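Local coordinates for putative aspartyl-tRNA synthetase (Leishmania major, PDB 6OD8), which probably joins L-aspartate to tRNA(Asp) at the expense of ATP, as a class II aminoacyl-tRNA synthetase of the aspartate, lysine and asparagine group, at the interface of chains A and B. Numbering follows the deposited sequence. Chains: chain A/B, Putative aspartyl-tRNA synthetase.

The interface of chains A and B. Residues chain A 94, 140, 177, 210, 213; chain B 284, 518-520.
Strand 88-100 of chain A, through A:Arg94, and the chain A loops bearing A:Ser177 and A:Arg213 meet the chain B loop B:Leu518-B:Ala520 and B:Gln284, just past helix 276-283. A:Arg94 comes from the anticodon-binding OB-fold and A:Arg213 from the class II synthetase part of chain A, and both meet the class II part of chain B; within this two-fold dimer, the usual assembly of the family, the patch may therefore help fix the OB-fold against the other subunit. Two arginine tips converge on the carbonyl oxygen of B:Leu518. A:Arg94 NH1 lies 2.8 Å from B:Leu518 O, in the carbonyl plane and on a lone pair, although the oxygen sits 30° out of the guanidinium plane. A:Arg213 NH1 reaches B:Leu518 O at 2.9 Å, and its hydrogen bond is straighter, 151° at the hydrogen. The guanidinium groups lie one over the other, roughly parallel, with A:Arg94 NH2 3.3 Å above the A:Arg213 plane. Such close approach of two probably positive groups would be costly, but the A:Glu140 carboxylate and the carbonyl oxygens of A:Glu140, B:Leu518 and B:Gly519 could offset the repulsion. Within chain A, the A:Glu140 carboxylate gives the anti lone pair of OE1 to A:Arg213 NH1 in a 2.8 Å salt bridge, while the backbone A:Glu140 O takes A:Arg94 NH1 at 2.7 Å, nearly in the guanidinium plane. A:Glu140, at the edge of both guanidinium groups, thereby helps set their rotation. The A:Arg213 chain runs extended from CG to NE, crossing the B:Leu518 side chain at about a right angle and bringing NE and NH2 to B:Gln284 O in weak hydrogen bonds. On the other flank, A:Ser177 pairs with B:Leu518 as an antiparallel beta bridge, and A:Ser177 CB packs 3.8 Å from B:Leu518 CA. A water links A:Arg213 NH2 to B:Leu518 N and B:Gly519 O. A:Arg94 NH2 also donates to B:Gly519 O at 3.2 Å, from 58° above that carbonyl's plane.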
# COMPACT_ATOMS: atom_id res chain seq x y z
N ARG A 94 -6.42 -24.33 -17.30
CA ARG A 94 -7.86 -24.31 -17.47
C ARG A 94 -8.27 -24.89 -18.81
O ARG A 94 -7.63 -24.64 -19.83
CB ARG A 94 -8.38 -22.86 -17.40
CG ARG A 94 -8.28 -22.24 -16.04
CD ARG A 94 -9.60 -22.32 -15.31
NE ARG A 94 -9.56 -21.52 -14.08
CZ ARG A 94 -10.33 -21.74 -13.02
NH1 ARG A 94 -11.21 -22.73 -13.03
NH2 ARG A 94 -10.24 -20.95 -11.96
N GLU A 140 -13.69 -24.90 -17.80
CA GLU A 140 -13.15 -24.25 -16.60
C GLU A 140 -12.58 -25.26 -15.59
O GLU A 140 -12.00 -24.84 -14.59
CB GLU A 140 -14.18 -23.33 -15.90
CG GLU A 140 -14.63 -22.20 -16.83
CD GLU A 140 -13.45 -21.42 -17.33
OE1 GLU A 140 -12.76 -20.78 -16.50
OE2 GLU A 140 -13.16 -21.49 -18.55
N SER A 177 -14.90 -28.30 -12.70
CA SER A 177 -15.88 -27.23 -12.65
C SER A 177 -17.27 -27.82 -12.77
O SER A 177 -17.47 -28.87 -13.40
CB SER A 177 -15.62 -26.24 -13.79
OG SER A 177 -16.60 -25.21 -13.83
N MET A 210 -15.41 -15.60 -11.96
CA MET A 210 -15.49 -15.99 -13.36
C MET A 210 -15.08 -14.83 -14.27
O MET A 210 -14.30 -15.00 -15.22
CB MET A 210 -16.92 -16.45 -13.68
CG MET A 210 -17.12 -16.99 -15.07
SD MET A 210 -16.28 -18.59 -15.30
CE MET A 210 -16.64 -18.85 -17.04
N ARG A 213 -11.42 -13.93 -15.14
CA ARG A 213 -10.68 -14.80 -16.04
C ARG A 213 -10.63 -14.26 -17.47
O ARG A 213 -9.84 -14.77 -18.27
CB ARG A 213 -11.30 -16.21 -16.04
CG ARG A 213 -11.38 -16.82 -14.64
CD ARG A 213 -12.17 -18.15 -14.64
NE ARG A 213 -12.52 -18.49 -13.25
CZ ARG A 213 -13.11 -19.61 -12.87
NH1 ARG A 213 -13.44 -20.55 -13.76
NH2 ARG A 213 -13.36 -19.79 -11.59
N GLN B 284 -9.01 -17.70 -7.75
CA GLN B 284 -9.96 -18.43 -8.58
C GLN B 284 -10.39 -17.63 -9.81
O GLN B 284 -11.07 -18.18 -10.67
CB GLN B 284 -11.19 -18.86 -7.78
CG GLN B 284 -10.91 -19.60 -6.46
CD GLN B 284 -9.58 -20.39 -6.43
OE1 GLN B 284 -9.20 -21.07 -7.38
NE2 GLN B 284 -8.87 -20.28 -5.31
N LEU B 518 -16.16 -23.53 -9.77
CA LEU B 518 -15.97 -23.46 -11.21
C LEU B 518 -14.51 -23.76 -11.56
O LEU B 518 -13.91 -23.11 -12.41
CB LEU B 518 -16.40 -22.09 -11.76
CG LEU B 518 -17.77 -21.62 -11.27
CD1 LEU B 518 -18.14 -20.21 -11.82
CD2 LEU B 518 -18.84 -22.66 -11.64
N GLY B 519 -13.95 -24.78 -10.91
CA GLY B 519 -12.54 -25.09 -11.04
C GLY B 519 -11.73 -24.22 -10.10
O GLY B 519 -11.90 -22.99 -10.07
N ALA B 520 -10.87 -24.84 -9.29
CA ALA B 520 -10.09 -24.11 -8.32
C ALA B 520 -8.64 -24.54 -8.37
O ALA B 520 -8.34 -25.71 -8.62
CB ALA B 520 -10.64 -24.29 -6.89
O HOH W 1 -14.14 -21.52 -9.28